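Local atomic coordinates of putative tryptophan halogenase (Xanthomonas campestris pv. campestris, PDB entry 6Y1W), a protein that is thought to be a flavin-dependent halogenase, expected to use FAD in the oxidative halogenation of an aromatic, possibly indole-type, substrate. Residues A[34-38]-A[177-183]; A[84-88]-A[499-505]; A[123-127]-A[471-475]; A[343-347]-A[391-396]; A[356-360]-A[380-384]. All coordinates share one frame. Residues are numbered along the deposited sequence.

Interaction 1 of 5, residues A[34-38]-A[177-183]; sequences ALSKL and FSEGFGV
An aromatic ring lies flat on helix backbone here: the face of F181 meets K37 CA in a CH-pi contact, with K37 CA 4.0 Å from the ring centroid and only 8° off the ring normal. F181 (chi1 m) lies in the turn at the C-terminal end of helix 167-180, and its CA is the closest to that of S36, at 5.5 Å. K37 CD also comes within 3.9 Å of F181 CZ, while K37 CB lies 4.0 Å from CE1 at the edge of the F177 ring (chi1 t). A Schellman motif closes this helix: V183 N bonds S178 O (3.2 Å), G182 N bonds E179 O (3.0 Å), and G182 takes positive phi (96°). Helix 25-39 follows a glycine-rich turn consistent with a Rossmann-type, FAD-binding fold, and V183 leads into strand 184-195 beside strand 44-49 of the central sheet, so the contact places helix 167-180 against the probable first helix of that fold. S36 (chi1 p) points into the turn, with OG 3.4 Å from F181 CB and CB 3.4 Å from V183 CG2; its hydroxyl bonds A32 O in its own helix. The amine of K37 turns to E74 in a salt bridge.

Interaction 2 of 5, residues A[84-88]-A[499-505]; sequences TQATF and YCPAPAP
T84 faces away from 499-505, and the chain then turns at Q85, whose left-handed backbone (phi 57°, psi 31°) brings its CA 5.4 Å from that of A502. The Q85 side chain (m, m) reaches across: NE2 donates to P503 O at 2.9 Å and lies 3.5 Å from A502 CB, and OE1 is 4.2 Å from P505 CD. A86 and T87 run on extended into strand 87-89, T87 pointing away. The touching parts run roughly antiparallel, 142° apart. F88 (chi1 m), directly before K89, the predicted active-site lysine, ends the walk, its CZ 3.8 Å from Y499 CE2 at the ring edge, and its CE2 4.4 Å from C500 SG, a sulfur-aromatic contact with the sulfur 5.4 Å from the centroid. At C500 the chain leaves helix 492-499 for a proline-rich, extended tail. The tail offers backbone groups to side chains of the body (P503 O to Q85, A502 N and C500 O to Q280, A502 O to H281), beside apolar contacts and without charge pairing between the segments.

Interaction 3 of 5, residues A[123-127]-A[471-475]; sequences FWLKA and LSQFL
L471 is the main bump of this helix pair. Its side chain (chi1 t, chi2 p) enters the hollow on helix 120-129 formed by F123, K126 and A127, with CD1 3.7 Å from F123 O, CD2 3.4 Å from K126 CG, and CD2 3.7 Å from A127 CA. A127, pointing toward the partner, supplies the floor: its CB is 3.9 Å from L471 CG and 3.5 Å from L475 CD2. One turn on, L475 fits between A127 and W124, its CD2 4.2 Å from W124 CD1, although the CA-to-CB bond of W124 points away from 471-475 and its NE1 bonds R134 O. The helices cross at -128° with axes 10.4 Å apart; nearest CA pairs are A127 with L471 (6.6 Å) and W124 with L475 (7.7 Å). Such packing joins helix 120-129 to the long helix 468-486, a largely apolar interface without a hydrogen bond between the segments, its centre about 33 Å from the centre of the chain and away from the predicted FAD and substrate sites. F123 (chi1 m) and F474 (chi1 t) make a T-shaped pair: the edge of F474 meets the face of F123, centroids 5.5 Å apart and planes at 70°, and F474 CE2 touches F123 CB at 3.8 Å. The amine of K126 turns off to a salt bridge with D464.

Interaction 4 of 5, residues A[343-347]-A[391-396]; sequences LEPIE and FVILHY
Two short hydrogen bonds tie the loop to the helix. H395 NE2 donates to E347 OE2 at 2.6 Å (164°), and Y396 OH donates to E344 OE1 at 2.5 Å; E347 is m, m, and E344 has chi1 p. Each acceptor is shared: E347 OE2 also takes a bond from H106, and E344 OE1 from W273, while H395 ND1 reaches Q452. E347 is predicted to bind tryptophan; its side chain lies about 6 Å from that of K89, the predicted active-site lysine, and about 4 Å from a bound butanediol. I346 (t, t) lies between the two glutamates and packs on V392 (chi1 t), I346 CG2 being 3.8 Å from V392 CG1, and L343 CD1 is 4.4 Å from V392 CG2. I346 CD1 also meets H395 CB at 3.5 Å, and the CA of I346 is 7.0 Å from that of V392. The loop follows strand 341-342 and precedes helix 350-363; helix 371-397 lies against it, with strands 91-99 and 272-278 and helix 442-451 closing the surroundings.

Interaction 5 of 5, residues A[356-360]-A[380-384]; sequences RGIVR and QAAEE
A single carboxylate, E384, serves two arginines from a helix that runs nearly the other way. R356 approaches E384 side-on: NE donates to E384 OE1 at 3.0 Å (169°) and NH2 to E384 OE2 at 3.0 Å (176°), a bidentate pairing in which both oxygens are met. R360 adds its NH2, 3.2 Å from E384 OE1, with a weak hydrogen bond to E384 OE2 at 3.3 Å. To bring this about R356 folds back with m, m, m chi1 to chi3, whereas R360 reaches out in t, t before bending at chi3, and E384 stretches out in m, t. The remaining group of R356, NH1, salt-bridges a bound MES, probably from the crystallisation liquor. R360 lays a face of its guanidinium against A381, with NH1 3.6 Å from A381 CB, and also makes a cation-pi contact with Y377, whose hydroxyl bonds G357 O. The CD of R360 lies 3.7 Å from Q380 OE1, while Q380 NE2 bonds E376 one turn back in its own helix. The helices cross at 150°, axes 11.4 Å apart, a wide gap bridged by long polar side chains. The side chain of R356 is about 9 Å from that of I351, a predicted FAD-binding residue, and this Arg-Glu-Arg salt-bridge network links neighbouring antiparallel helices, 350-363 and 371-397.

How the interactions relate
Interactions 4 and 5 share helix 371-397, with nearest atoms about 7 Å apart, and interaction 5 touches interaction 1 where A34 CB meets I358 CG2 at 3.5 Å, so helix 350-363 packs on the Rossmann-type helix 25-39. Interactions 2 and 4 both come close to the predicted active-site lysine K89: F88 of interaction 2 directly precedes it, and the side chain of E347 in interaction 4 is about 6 Å from that of K89. Nearest atoms of interactions 2 and 4 remain about 13 Å apart. Interaction 3 is peripheral, its centre 31 Å from that of interaction 4 and 52 Å from that of interaction 1.

Interaction 1 of 5, residues A[34-38]-A[177-183]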
# COMPACT_ATOMS: atom_id res chain seq x y z
N ALA A 34 12.85 -6.47 20.62
CA ALA A 34 13.15 -5.79 19.37
C ALA A 34 14.01 -4.54 19.61
O ALA A 34 14.93 -4.28 18.83
CB ALA A 34 11.85 -5.41 18.65
N LEU A 35 13.69 -3.77 20.66
CA LEU A 35 14.44 -2.54 20.91
C LEU A 35 15.88 -2.85 21.30
O LEU A 35 16.80 -2.16 20.84
CB LEU A 35 13.75 -1.73 22.02
CG LEU A 35 14.41 -0.42 22.41
CD1 LEU A 35 14.37 0.51 21.17
CD2 LEU A 35 13.64 0.22 23.61
N SER A 36 16.09 -3.88 22.13
CA SER A 36 17.45 -4.18 22.58
C SER A 36 18.27 -4.81 21.46
O SER A 36 19.46 -4.52 21.32
CB SER A 36 17.45 -5.06 23.84
OG SER A 36 16.97 -6.39 23.55
N LYS A 37 17.64 -5.66 20.64
CA LYS A 37 18.32 -6.24 19.48
C LYS A 37 18.89 -5.14 18.58
O LYS A 37 20.08 -5.14 18.26
CB LYS A 37 17.35 -7.14 18.70
CG LYS A 37 17.73 -7.34 17.18
CD LYS A 37 18.94 -8.17 17.03
CE LYS A 37 19.24 -8.46 15.55
NZ LYS A 37 20.37 -9.35 15.52
N LEU A 38 18.06 -4.14 18.25
CA LEU A 38 18.44 -3.14 17.26
C LEU A 38 19.29 -2.02 17.86
O LEU A 38 20.26 -1.59 17.24
CB LEU A 38 17.20 -2.55 16.60
CG LEU A 38 17.45 -1.54 15.49
CD1 LEU A 38 18.00 -2.21 14.32
CD2 LEU A 38 16.14 -0.82 15.16
N PHE A 177 16.06 -13.69 25.60
CA PHE A 177 16.64 -12.98 24.45
C PHE A 177 17.04 -11.54 24.80
O PHE A 177 18.14 -11.07 24.45
CB PHE A 177 15.61 -13.05 23.32
CG PHE A 177 16.00 -12.37 22.01
CD1 PHE A 177 15.78 -10.99 21.84
CD2 PHE A 177 16.50 -13.08 20.94
CE1 PHE A 177 16.07 -10.35 20.64
CE2 PHE A 177 16.81 -12.42 19.71
CZ PHE A 177 16.59 -11.06 19.57
N SER A 178 16.13 -10.82 25.45
CA SER A 178 16.32 -9.40 25.77
C SER A 178 17.44 -9.19 26.78
O SER A 178 18.23 -8.25 26.64
CB SER A 178 15.02 -8.83 26.34
OG SER A 178 13.94 -8.91 25.39
N GLU A 179 17.48 -10.00 27.84
CA GLU A 179 18.53 -9.82 28.83
C GLU A 179 19.90 -10.02 28.18
O GLU A 179 20.88 -9.37 28.59
CB GLU A 179 18.27 -10.77 30.01
CG GLU A 179 17.06 -10.33 30.80
CD GLU A 179 16.67 -11.27 31.93
OE1 GLU A 179 17.17 -12.41 31.98
OE2 GLU A 179 15.85 -10.83 32.76
N GLY A 180 19.97 -10.88 27.15
CA GLY A 180 21.20 -11.09 26.40
C GLY A 180 21.68 -9.87 25.64
O GLY A 180 22.88 -9.74 25.38
N PHE A 181 20.78 -8.97 25.28
CA PHE A 181 21.18 -7.71 24.67
C PHE A 181 21.25 -6.57 25.68
O PHE A 181 21.34 -5.40 25.27
CB PHE A 181 20.21 -7.36 23.54
CG PHE A 181 20.37 -8.23 22.33
CD1 PHE A 181 21.46 -8.09 21.54
CD2 PHE A 181 19.42 -9.21 21.99
CE1 PHE A 181 21.64 -8.86 20.41
CE2 PHE A 181 19.60 -10.00 20.86
CZ PHE A 181 20.70 -9.84 20.07
N GLY A 182 21.24 -6.88 26.97
CA GLY A 182 21.51 -5.90 28.01
C GLY A 182 20.32 -5.23 28.68
O GLY A 182 20.52 -4.28 29.44
N VAL A 183 19.09 -5.71 28.45
CA VAL A 183 17.93 -5.11 29.11
C VAL A 183 18.03 -5.38 30.60
O VAL A 183 18.34 -6.50 31.03
CB VAL A 183 16.62 -5.68 28.55
CG1 VAL A 183 15.40 -5.18 29.36
CG2 VAL A 183 16.46 -5.27 27.09

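Interaction 2 of 5, residues A[84-88]-A[499-505]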
# COMPACT_ATOMS: atom_id res chain seq x y z
N THR A 84 8.04 -22.81 23.08
CA THR A 84 6.74 -22.24 23.40
C THR A 84 5.63 -23.25 23.17
O THR A 84 4.46 -22.86 23.10
CB THR A 84 6.48 -20.97 22.58
OG1 THR A 84 6.53 -21.27 21.20
CG2 THR A 84 7.55 -19.88 22.92
N GLN A 85 5.96 -24.55 23.10
CA GLN A 85 4.97 -25.62 22.87
C GLN A 85 4.19 -25.40 21.58
O GLN A 85 3.02 -25.83 21.46
CB GLN A 85 4.02 -25.79 24.06
CG GLN A 85 4.75 -26.15 25.38
CD GLN A 85 5.09 -27.63 25.42
OE1 GLN A 85 4.33 -28.48 24.93
NE2 GLN A 85 6.27 -27.94 25.99
N ALA A 86 4.83 -24.78 20.57
CA ALA A 86 4.06 -24.22 19.46
C ALA A 86 3.72 -25.24 18.38
O ALA A 86 4.44 -26.22 18.17
CB ALA A 86 4.81 -23.05 18.80
N THR A 87 2.62 -24.99 17.67
CA THR A 87 2.27 -25.77 16.48
C THR A 87 2.06 -24.82 15.31
O THR A 87 2.05 -23.59 15.47
CB THR A 87 0.98 -26.62 16.69
OG1 THR A 87 -0.14 -25.75 16.89
CG2 THR A 87 1.12 -27.56 17.96
N PHE A 88 1.87 -25.38 14.13
CA PHE A 88 1.65 -24.54 12.96
C PHE A 88 0.17 -24.24 12.75
O PHE A 88 -0.71 -25.04 13.10
CB PHE A 88 2.23 -25.19 11.70
CG PHE A 88 3.73 -25.26 11.71
CD1 PHE A 88 4.50 -24.12 11.38
CD2 PHE A 88 4.39 -26.42 12.09
CE1 PHE A 88 5.89 -24.15 11.43
CE2 PHE A 88 5.80 -26.44 12.14
CZ PHE A 88 6.53 -25.31 11.81
N TYR A 499 10.76 -31.41 13.43
CA TYR A 499 11.25 -30.05 13.21
C TYR A 499 11.41 -29.27 14.50
O TYR A 499 12.39 -28.54 14.66
CB TYR A 499 10.28 -29.31 12.28
CG TYR A 499 10.68 -27.88 11.96
CD1 TYR A 499 11.74 -27.60 11.09
CD2 TYR A 499 9.98 -26.79 12.52
CE1 TYR A 499 12.11 -26.29 10.80
CE2 TYR A 499 10.32 -25.50 12.23
CZ TYR A 499 11.38 -25.23 11.38
OH TYR A 499 11.70 -23.94 11.08
N CYS A 500 10.48 -29.41 15.43
CA CYS A 500 10.50 -28.55 16.59
C CYS A 500 9.86 -29.21 17.79
O CYS A 500 9.03 -28.60 18.45
CB CYS A 500 9.80 -27.22 16.25
SG CYS A 500 8.08 -27.42 15.72
N PRO A 501 10.23 -30.45 18.13
CA PRO A 501 9.57 -31.14 19.26
C PRO A 501 9.80 -30.44 20.60
O PRO A 501 10.94 -30.09 20.97
CB PRO A 501 10.20 -32.55 19.23
CG PRO A 501 11.50 -32.36 18.57
CD PRO A 501 11.27 -31.31 17.51
N ALA A 502 8.68 -30.16 21.29
CA ALA A 502 8.67 -29.59 22.63
C ALA A 502 8.53 -30.73 23.64
O ALA A 502 7.82 -31.70 23.38
CB ALA A 502 7.49 -28.62 22.83
N PRO A 503 9.16 -30.60 24.80
CA PRO A 503 9.03 -31.65 25.82
C PRO A 503 7.62 -31.70 26.41
O PRO A 503 7.02 -30.68 26.74
CB PRO A 503 10.06 -31.23 26.88
CG PRO A 503 10.18 -29.75 26.73
CD PRO A 503 10.01 -29.48 25.24
N ALA A 504 7.09 -32.90 26.55
CA ALA A 504 5.76 -33.01 27.15
C ALA A 504 5.83 -32.60 28.62
O ALA A 504 6.73 -33.05 29.34
CB ALA A 504 5.20 -34.44 27.04
N PRO A 505 4.93 -31.76 29.11
CA PRO A 505 4.94 -31.43 30.53
C PRO A 505 4.86 -32.71 31.36
O PRO A 505 4.15 -33.65 31.00
CB PRO A 505 3.68 -30.57 30.71
CG PRO A 505 3.54 -29.89 29.30
CD PRO A 505 4.00 -30.92 28.32

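Interaction 3 of 5, residues A[123-127]-A[471-475]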
# COMPACT_ATOMS: atom_id res chain seq x y z
N PHE A 123 -13.53 -15.54 -12.10
CA PHE A 123 -13.60 -16.78 -12.87
C PHE A 123 -14.37 -17.84 -12.10
O PHE A 123 -15.18 -18.58 -12.68
CB PHE A 123 -12.19 -17.25 -13.23
CG PHE A 123 -11.46 -16.23 -14.03
CD1 PHE A 123 -11.63 -16.15 -15.40
CD2 PHE A 123 -10.67 -15.27 -13.40
CE1 PHE A 123 -11.00 -15.17 -16.15
CE2 PHE A 123 -10.03 -14.29 -14.13
CZ PHE A 123 -10.19 -14.22 -15.50
N TRP A 124 -14.16 -17.91 -10.78
CA TRP A 124 -14.91 -18.89 -10.00
C TRP A 124 -16.40 -18.60 -10.02
O TRP A 124 -17.21 -19.53 -10.15
CB TRP A 124 -14.38 -18.94 -8.57
CG TRP A 124 -15.04 -19.99 -7.75
CD1 TRP A 124 -14.64 -21.29 -7.63
CD2 TRP A 124 -16.22 -19.85 -6.95
NE1 TRP A 124 -15.50 -21.97 -6.79
CE2 TRP A 124 -16.49 -21.12 -6.38
CE3 TRP A 124 -17.09 -18.80 -6.67
CZ2 TRP A 124 -17.58 -21.35 -5.53
CZ3 TRP A 124 -18.17 -19.03 -5.84
CH2 TRP A 124 -18.41 -20.30 -5.28
N LEU A 125 -16.79 -17.32 -9.91
CA LEU A 125 -18.20 -16.93 -9.93
C LEU A 125 -18.86 -17.30 -11.26
O LEU A 125 -19.99 -17.81 -11.29
CB LEU A 125 -18.33 -15.43 -9.66
CG LEU A 125 -18.13 -15.04 -8.18
CD1 LEU A 125 -17.81 -13.54 -8.00
CD2 LEU A 125 -19.32 -15.49 -7.29
N LYS A 126 -18.18 -17.03 -12.37
CA LYS A 126 -18.70 -17.43 -13.67
C LYS A 126 -18.84 -18.94 -13.71
O LYS A 126 -19.87 -19.48 -14.15
CB LYS A 126 -17.76 -16.95 -14.78
CG LYS A 126 -18.02 -17.53 -16.16
CD LYS A 126 -19.06 -16.80 -16.90
CE LYS A 126 -19.12 -17.31 -18.33
NZ LYS A 126 -20.26 -16.57 -18.92
N ALA A 127 -17.82 -19.65 -13.21
CA ALA A 127 -17.87 -21.10 -13.23
C ALA A 127 -19.02 -21.61 -12.38
O ALA A 127 -19.67 -22.59 -12.74
CB ALA A 127 -16.55 -21.71 -12.75
N LEU A 471 -13.13 -22.85 -19.11
CA LEU A 471 -13.27 -22.45 -17.73
C LEU A 471 -13.07 -23.63 -16.79
O LEU A 471 -12.37 -23.52 -15.78
CB LEU A 471 -14.64 -21.82 -17.56
CG LEU A 471 -15.08 -21.11 -16.30
CD1 LEU A 471 -14.10 -20.01 -15.92
CD2 LEU A 471 -16.45 -20.55 -16.60
N SER A 472 -13.66 -24.78 -17.13
CA SER A 472 -13.48 -25.98 -16.33
C SER A 472 -12.04 -26.46 -16.35
O SER A 472 -11.52 -26.94 -15.33
CB SER A 472 -14.43 -27.08 -16.82
OG SER A 472 -14.37 -28.17 -15.93
N GLN A 473 -11.37 -26.34 -17.50
CA GLN A 473 -9.98 -26.74 -17.60
C GLN A 473 -9.09 -25.84 -16.75
O GLN A 473 -8.13 -26.32 -16.12
CB GLN A 473 -9.53 -26.67 -19.06
CG GLN A 473 -8.06 -26.89 -19.29
CD GLN A 473 -7.67 -26.67 -20.74
OE1 GLN A 473 -7.86 -25.58 -21.30
NE2 GLN A 473 -7.12 -27.71 -21.37
N PHE A 474 -9.40 -24.55 -16.72
CA PHE A 474 -8.68 -23.60 -15.89
C PHE A 474 -8.81 -23.97 -14.42
O PHE A 474 -7.81 -24.10 -13.70
CB PHE A 474 -9.23 -22.19 -16.16
CG PHE A 474 -8.67 -21.10 -15.25
CD1 PHE A 474 -7.30 -20.86 -15.15
CD2 PHE A 474 -9.54 -20.32 -14.50
CE1 PHE A 474 -6.80 -19.84 -14.30
CE2 PHE A 474 -9.05 -19.31 -13.66
CZ PHE A 474 -7.67 -19.08 -13.56
N LEU A 475 -10.04 -24.16 -13.95
CA LEU A 475 -10.25 -24.48 -12.54
C LEU A 475 -9.64 -25.84 -12.18
O LEU A 475 -9.01 -25.98 -11.12
CB LEU A 475 -11.75 -24.44 -12.22
CG LEU A 475 -12.23 -23.11 -11.60
CD1 LEU A 475 -11.93 -21.86 -12.43
CD2 LEU A 475 -13.71 -23.21 -11.29

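Interaction 4 of 5, residues A[343-347]-A[391-396]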
# COMPACT_ATOMS: atom_id res chain seq x y z
N LEU A 343 -9.19 -5.62 20.38
CA LEU A 343 -10.21 -6.31 19.60
C LEU A 343 -10.19 -7.78 20.00
O LEU A 343 -9.13 -8.34 20.26
CB LEU A 343 -9.96 -6.19 18.11
CG LEU A 343 -10.22 -4.78 17.56
CD1 LEU A 343 -9.69 -4.64 16.16
CD2 LEU A 343 -11.77 -4.59 17.54
N GLU A 344 -11.37 -8.41 20.02
CA GLU A 344 -11.45 -9.82 20.37
C GLU A 344 -10.63 -10.70 19.41
O GLU A 344 -10.34 -10.31 18.27
CB GLU A 344 -12.92 -10.25 20.34
CG GLU A 344 -13.47 -10.35 18.93
CD GLU A 344 -14.99 -10.34 18.94
OE1 GLU A 344 -15.60 -11.43 19.12
OE2 GLU A 344 -15.56 -9.24 18.83
N PRO A 345 -10.21 -11.92 19.87
CA PRO A 345 -9.24 -12.71 19.08
C PRO A 345 -9.83 -13.50 17.93
O PRO A 345 -9.30 -14.57 17.58
CB PRO A 345 -8.62 -13.65 20.13
CG PRO A 345 -9.74 -13.88 21.10
CD PRO A 345 -10.42 -12.49 21.21
N ILE A 346 -10.89 -12.97 17.32
CA ILE A 346 -11.59 -13.70 16.27
C ILE A 346 -10.73 -13.88 15.03
O ILE A 346 -10.91 -14.86 14.30
CB ILE A 346 -12.90 -12.97 15.96
CG1 ILE A 346 -13.76 -13.77 14.98
CG2 ILE A 346 -12.63 -11.59 15.31
CD1 ILE A 346 -15.14 -13.11 14.77
N GLU A 347 -9.78 -12.98 14.77
CA GLU A 347 -8.84 -13.11 13.67
C GLU A 347 -7.39 -13.10 14.15
O GLU A 347 -6.48 -12.77 13.39
CB GLU A 347 -9.05 -12.01 12.61
CG GLU A 347 -10.29 -12.25 11.72
CD GLU A 347 -10.09 -13.35 10.68
OE1 GLU A 347 -8.94 -13.80 10.46
OE2 GLU A 347 -11.14 -13.81 10.06
N PHE A 391 -12.99 -5.45 9.78
CA PHE A 391 -13.01 -6.85 9.42
C PHE A 391 -13.62 -7.71 10.54
O PHE A 391 -14.29 -8.71 10.27
CB PHE A 391 -11.58 -7.32 9.09
CG PHE A 391 -11.55 -8.55 8.19
CD1 PHE A 391 -11.55 -8.40 6.81
CD2 PHE A 391 -11.51 -9.84 8.73
CE1 PHE A 391 -11.53 -9.53 5.97
CE2 PHE A 391 -11.48 -10.95 7.92
CZ PHE A 391 -11.49 -10.81 6.54
N VAL A 392 -13.37 -7.33 11.80
CA VAL A 392 -13.99 -8.01 12.92
C VAL A 392 -15.50 -7.78 12.89
O VAL A 392 -16.29 -8.73 13.04
CB VAL A 392 -13.35 -7.54 14.24
CG1 VAL A 392 -14.13 -8.07 15.48
CG2 VAL A 392 -11.86 -7.95 14.27
N ILE A 393 -15.91 -6.54 12.62
CA ILE A 393 -17.35 -6.25 12.51
C ILE A 393 -17.99 -7.07 11.40
O ILE A 393 -19.11 -7.59 11.56
CB ILE A 393 -17.57 -4.75 12.26
CG1 ILE A 393 -17.14 -3.96 13.49
CG2 ILE A 393 -19.06 -4.47 12.04
CD1 ILE A 393 -17.03 -2.45 13.23
N LEU A 394 -17.28 -7.23 10.28
CA LEU A 394 -17.79 -8.03 9.18
C LEU A 394 -18.23 -9.42 9.64
O LEU A 394 -19.27 -9.93 9.20
CB LEU A 394 -16.70 -8.13 8.12
CG LEU A 394 -16.94 -9.14 7.02
CD1 LEU A 394 -18.19 -8.79 6.16
CD2 LEU A 394 -15.72 -9.22 6.14
N HIS A 395 -17.47 -10.05 10.54
CA HIS A 395 -17.82 -11.40 10.97
C HIS A 395 -19.19 -11.46 11.64
O HIS A 395 -19.89 -12.47 11.51
CB HIS A 395 -16.74 -11.93 11.92
CG HIS A 395 -15.59 -12.59 11.21
ND1 HIS A 395 -15.77 -13.72 10.42
CD2 HIS A 395 -14.27 -12.30 11.18
CE1 HIS A 395 -14.59 -14.09 9.93
NE2 HIS A 395 -13.66 -13.26 10.38
N TYR A 396 -19.56 -10.42 12.39
CA TYR A 396 -20.84 -10.40 13.09
C TYR A 396 -21.97 -9.91 12.20
O TYR A 396 -23.11 -10.37 12.36
CB TYR A 396 -20.76 -9.51 14.33
CG TYR A 396 -19.99 -10.16 15.45
CD1 TYR A 396 -20.59 -11.13 16.24
CD2 TYR A 396 -18.66 -9.80 15.73
CE1 TYR A 396 -19.91 -11.73 17.29
CE2 TYR A 396 -17.98 -10.43 16.78
CZ TYR A 396 -18.62 -11.38 17.56
OH TYR A 396 -18.00 -12.00 18.61

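Interaction 5 of 5, residues A[356-360]-A[380-384]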
# COMPACT_ATOMS: atom_id res chain seq x y z
N ARG A 356 3.16 -4.54 15.40
CA ARG A 356 3.08 -3.33 14.57
C ARG A 356 3.49 -2.09 15.36
O ARG A 356 4.19 -1.21 14.84
CB ARG A 356 1.67 -3.12 14.01
CG ARG A 356 1.26 -4.19 13.00
CD ARG A 356 2.15 -4.18 11.73
NE ARG A 356 2.14 -2.85 11.15
CZ ARG A 356 3.23 -2.19 10.74
NH1 ARG A 356 4.43 -2.75 10.85
NH2 ARG A 356 3.09 -0.97 10.23
N GLY A 357 3.03 -1.98 16.60
CA GLY A 357 3.39 -0.81 17.39
C GLY A 357 4.89 -0.73 17.60
O GLY A 357 5.47 0.36 17.58
N ILE A 358 5.53 -1.89 17.80
CA ILE A 358 6.98 -1.94 18.05
C ILE A 358 7.75 -1.61 16.76
O ILE A 358 8.68 -0.79 16.74
CB ILE A 358 7.37 -3.33 18.57
CG1 ILE A 358 6.78 -3.59 19.95
CG2 ILE A 358 8.93 -3.49 18.57
CD1 ILE A 358 6.80 -5.08 20.35
N VAL A 359 7.41 -2.32 15.68
CA VAL A 359 8.11 -2.13 14.42
C VAL A 359 7.93 -0.70 13.93
O VAL A 359 8.89 -0.07 13.46
CB VAL A 359 7.61 -3.15 13.37
CG1 VAL A 359 8.16 -2.80 11.95
CG2 VAL A 359 8.08 -4.54 13.78
N ARG A 360 6.73 -0.15 14.07
CA ARG A 360 6.53 1.23 13.64
C ARG A 360 7.37 2.18 14.48
O ARG A 360 7.95 3.13 13.94
CB ARG A 360 5.06 1.63 13.73
CG ARG A 360 4.78 2.96 13.02
CD ARG A 360 3.36 3.42 13.29
NE ARG A 360 2.41 2.35 12.95
CZ ARG A 360 1.65 1.71 13.84
NH1 ARG A 360 1.70 1.99 15.14
NH2 ARG A 360 0.84 0.75 13.39
N GLN A 380 -0.83 6.48 11.34
CA GLN A 380 -0.69 5.14 10.81
C GLN A 380 -1.36 4.14 11.73
O GLN A 380 -2.08 3.24 11.26
CB GLN A 380 0.80 4.79 10.65
CG GLN A 380 1.57 5.57 9.60
CD GLN A 380 2.95 4.96 9.38
OE1 GLN A 380 3.17 3.77 9.64
NE2 GLN A 380 3.89 5.77 8.91
N ALA A 381 -1.18 4.30 13.03
CA ALA A 381 -1.81 3.37 13.97
C ALA A 381 -3.32 3.40 13.84
O ALA A 381 -3.98 2.35 13.83
CB ALA A 381 -1.42 3.72 15.41
N ALA A 382 -3.88 4.61 13.76
CA ALA A 382 -5.34 4.76 13.68
C ALA A 382 -5.89 4.13 12.40
O ALA A 382 -6.90 3.42 12.43
CB ALA A 382 -5.70 6.24 13.77
N GLU A 383 -5.22 4.34 11.27
CA GLU A 383 -5.69 3.76 10.02
C GLU A 383 -5.61 2.24 10.06
O GLU A 383 -6.53 1.56 9.60
CB GLU A 383 -4.88 4.31 8.84
CG GLU A 383 -5.37 5.69 8.45
CD GLU A 383 -4.44 6.48 7.57
OE1 GLU A 383 -3.46 5.91 7.06
OE2 GLU A 383 -4.71 7.69 7.39
N GLU A 384 -4.52 1.70 10.60
CA GLU A 384 -4.38 0.24 10.60
C GLU A 384 -5.43 -0.42 11.49
O GLU A 384 -6.00 -1.45 11.11
CB GLU A 384 -2.97 -0.15 11.05
CG GLU A 384 -1.93 0.08 9.97
CD GLU A 384 -0.53 -0.31 10.48
OE1 GLU A 384 -0.42 -1.31 11.22
OE2 GLU A 384 0.44 0.36 10.12